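Local coordinates for protein aldehyde dehydrogenase (PDB 3I44) that probably oxidises aldehydes to carboxylic acids with NAD(P)+ as cofactor, as other members of the aldehyde dehydrogenase family do, at residues A[77-82]-A[189-194]. The protein carries 1 engineered substitution. Sequence-based numbering, arbitrary orientation.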
ATOM      1  N   GLN A  77      18.929 -11.619 -10.506  1.00 31.19           N
ATOM      2  CA  GLN A  77      19.214 -13.011 -10.211  1.00 33.54           C
ATOM      3  C   GLN A  77      20.504 -13.188  -9.394  1.00 33.71           C
ATOM      4  O   GLN A  77      20.567 -14.046  -8.516  1.00 34.71           O
ATOM      5  CB  GLN A  77      19.244 -13.819 -11.528  1.00 35.19           C
ATOM      6  CG  GLN A  77      17.846 -13.889 -12.227  1.00 38.17           C
ATOM      7  CD  GLN A  77      16.741 -14.417 -11.290  1.00 44.86           C
ATOM      8  OE1 GLN A  77      16.908 -15.478 -10.667  1.00 51.79           O
ATOM      9  NE2 GLN A  77      15.626 -13.681 -11.171  1.00 46.46           N
ATOM     10  N   THR A  78      21.520 -12.373  -9.648  1.00 33.11           N
ATOM     11  CA  THR A  78      22.767 -12.458  -8.860  1.00 33.00           C
ATOM     12  C   THR A  78      22.886 -11.375  -7.776  1.00 31.90           C
ATOM     13  O   THR A  78      23.477 -11.639  -6.736  1.00 32.46           O
ATOM     14  CB  THR A  78      24.006 -12.380  -9.753  1.00 33.23           C
ATOM     15  OG1 THR A  78      23.869 -11.258 -10.630  1.00 34.33           O
ATOM     16  CG2 THR A  78      24.164 -13.653 -10.566  1.00 33.98           C
ATOM     17  N   TRP A  79      22.326 -10.179  -8.008  1.00 30.73           N
ATOM     18  CA  TRP A  79      22.358  -9.080  -7.015  1.00 29.40           C
ATOM     19  C   TRP A  79      21.594  -9.422  -5.719  1.00 29.62           C
ATOM     20  O   TRP A  79      22.014  -9.043  -4.618  1.00 28.26           O
ATOM     21  CB  TRP A  79      21.836  -7.757  -7.637  1.00 28.76           C
ATOM     22  CG  TRP A  79      21.782  -6.591  -6.695  1.00 26.24           C
ATOM     23  CD1 TRP A  79      20.662  -6.031  -6.170  1.00 24.37           C
ATOM     24  CD2 TRP A  79      22.888  -5.886  -6.122  1.00 24.23           C
ATOM     25  NE1 TRP A  79      20.985  -5.008  -5.330  1.00 22.77           N
ATOM     26  CE2 TRP A  79      22.353  -4.897  -5.272  1.00 26.39           C
ATOM     27  CE3 TRP A  79      24.286  -5.988  -6.248  1.00 25.44           C
ATOM     28  CZ2 TRP A  79      23.167  -3.992  -4.550  1.00 23.98           C
ATOM     29  CZ3 TRP A  79      25.095  -5.083  -5.535  1.00 24.63           C
ATOM     30  CH2 TRP A  79      24.530  -4.103  -4.703  1.00 25.47           C
ATOM     31  N   LYS A  80      20.477 -10.138  -5.853  1.00 30.21           N
ATOM     32  CA  LYS A  80      19.688 -10.569  -4.686  1.00 31.01           C
ATOM     33  C   LYS A  80      20.426 -11.547  -3.753  1.00 30.54           C
ATOM     34  O   LYS A  80      20.030 -11.703  -2.619  1.00 30.99           O
ATOM     35  CB  LYS A  80      18.322 -11.160  -5.110  1.00 31.51           C
ATOM     36  CG  LYS A  80      18.380 -12.585  -5.662  1.00 33.19           C
ATOM     37  CD  LYS A  80      17.025 -13.049  -6.218  1.00 37.07           C
ATOM     38  CE  LYS A  80      16.925 -14.578  -6.377  1.00 40.11           C
ATOM     39  NZ  LYS A  80      17.820 -15.136  -7.456  1.00 43.85           N
ATOM     40  N   THR A  81      21.504 -12.160  -4.221  1.00 30.97           N
ATOM     41  CA  THR A  81      22.303 -13.057  -3.395  1.00 31.15           C
ATOM     42  C   THR A  81      23.548 -12.416  -2.769  1.00 30.79           C
ATOM     43  O   THR A  81      24.269 -13.084  -2.028  1.00 31.20           O
ATOM     44  CB  THR A  81      22.759 -14.285  -4.211  1.00 31.41           C
ATOM     45  OG1 THR A  81      23.785 -13.901  -5.130  1.00 30.94           O
ATOM     46  CG2 THR A  81      21.587 -14.892  -4.967  1.00 32.13           C
ATOM     47  N   THR A  82      23.812 -11.139  -3.045  1.00 30.23           N
ATOM     48  CA  THR A  82      24.915 -10.436  -2.365  1.00 29.42           C
ATOM     49  C   THR A  82      24.557 -10.317  -0.874  1.00 29.15           C
ATOM     50  O   THR A  82      23.376 -10.289  -0.508  1.00 29.37           O
ATOM     51  CB  THR A  82      25.137  -9.070  -2.929  1.00 29.34           C
ATOM     52  OG1 THR A  82      23.890  -8.354  -2.865  1.00 31.04           O
ATOM     53  CG2 THR A  82      25.660  -9.157  -4.397  1.00 28.03           C
ATOM     54  N   GLY A 189      18.269  -5.235  -1.759  1.00 20.38           N
ATOM     55  CA  GLY A 189      18.621  -6.280  -2.745  1.00 21.00           C
ATOM     56  C   GLY A 189      17.836  -6.218  -4.063  1.00 20.62           C
ATOM     57  O   GLY A 189      17.825  -7.200  -4.838  1.00 21.05           O
ATOM     58  N   CYS A 190      17.165  -5.096  -4.303  1.00 20.02           N
ATOM     59  CA  CYS A 190      16.436  -4.865  -5.555  1.00 20.04           C
ATOM     60  C   CYS A 190      17.349  -4.342  -6.642  1.00 20.05           C
ATOM     61  O   CYS A 190      18.370  -3.743  -6.347  1.00 21.86           O
ATOM     62  CB  CYS A 190      15.322  -3.848  -5.357  1.00 19.51           C
ATOM     63  SG  CYS A 190      14.039  -4.369  -4.257  1.00 20.74           S
ATOM     64  N   THR A 191      16.943  -4.522  -7.894  1.00 19.35           N
ATOM     65  CA  THR A 191      17.511  -3.803  -9.040  1.00 18.86           C
ATOM     66  C   THR A 191      16.421  -2.831  -9.539  1.00 19.68           C
ATOM     67  O   THR A 191      15.235  -2.909  -9.126  1.00 18.61           O
ATOM     68  CB  THR A 191      17.957  -4.782 -10.143  1.00 19.91           C
ATOM     69  OG1 THR A 191      16.814  -5.479 -10.626  1.00 18.17           O
ATOM     70  CG2 THR A 191      18.977  -5.832  -9.586  1.00 18.49           C
ATOM     71  N   MET A 192      16.794  -1.880 -10.382  1.00 19.35           N
ATOM     72  CA  MET A 192      15.903  -0.717 -10.598  1.00 20.56           C
ATOM     73  C   MET A 192      16.104  -0.013 -11.928  1.00 20.51           C
ATOM     74  O   MET A 192      17.194  -0.041 -12.483  1.00 20.93           O
ATOM     75  CB  MET A 192      16.084   0.326  -9.476  1.00 19.97           C
ATOM     76  CG  MET A 192      17.484   0.915  -9.395  1.00 19.71           C
ATOM     77  SD  MET A 192      18.026   1.261  -7.684  1.00 23.26           S
ATOM     78  CE  MET A 192      18.309  -0.409  -7.110  1.00 17.66           C
ATOM     79  N   VAL A 193      15.034   0.620 -12.398  1.00 20.49           N
ATOM     80  CA  VAL A 193      15.095   1.583 -13.482  1.00 20.32           C
ATOM     81  C   VAL A 193      14.588   2.916 -12.954  1.00 19.83           C
ATOM     82  O   VAL A 193      13.455   3.022 -12.465  1.00 19.99           O
ATOM     83  CB  VAL A 193      14.285   1.160 -14.716  1.00 20.99           C
ATOM     84  CG1 VAL A 193      14.393   2.249 -15.839  1.00 20.75           C
ATOM     85  CG2 VAL A 193      14.794  -0.190 -15.226  1.00 20.48           C
ATOM     86  N   LEU A 194      15.459   3.919 -13.024  1.00 19.68           N
ATOM     87  CA  LEU A 194      15.144   5.293 -12.650  1.00 19.88           C
ATOM     88  C   LEU A 194      14.848   6.123 -13.908  1.00 20.68           C
ATOM     89  O   LEU A 194      15.625   6.090 -14.885  1.00 20.64           O
ATOM     90  CB  LEU A 194      16.314   5.914 -11.892  1.00 20.22           C
ATOM     91  CG  LEU A 194      16.268   7.438 -11.619  1.00 20.51           C
ATOM     92  CD1 LEU A 194      15.130   7.786 -10.694  1.00 20.22           C
ATOM     93  CD2 LEU A 194      17.602   7.962 -11.078  1.00 20.18           C
TER
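With CG anti to the backbone N (chi1 178°), Trp79 sends its indole from helix 62-79 to the backbone at Gly189 and Cys190, while a chi1 of 63° at Thr191 leaves CG2 beside its own backbone N, directed at the same indole. The pyrrole side of the ring does the touching: Trp79 NE1 lies 3.1 Å from Cys190 O, and Trp79 CD1 lies 3.3 Å from Gly189 O, both oxygens approaching obliquely. Thr191 CG2 packs 3.8 Å from Trp79 CD1, the two side chains passing side by side in opposite senses. Gly189 O is buried here without a polar partner, with Lys80 CA 3.9 Å away. Gly189 itself, at positive phi (92°), closes helix 174-188 in a Schellman motif and turns the chain into strand 191-195.

A type I turn from Trp79 to Thr82 completes segment 77-82. Trp79 O takes bonds from both Thr82 N and Thr82 OG1, the hydroxyl at 2.7 Å and in the carbonyl plane. Thr82 OG1 also lies above one face of the Trp79 ring, toward its rim.

Thr191 OG1 bonds back to Ala72 O, tying Thr191 to helix 62-79. Leu186 of helix 174-188 and the loop residues Leu216, Pro217 and Val220 also pack on Trp79, and strand 191-195 runs parallel to strands 156-168 and 221-223.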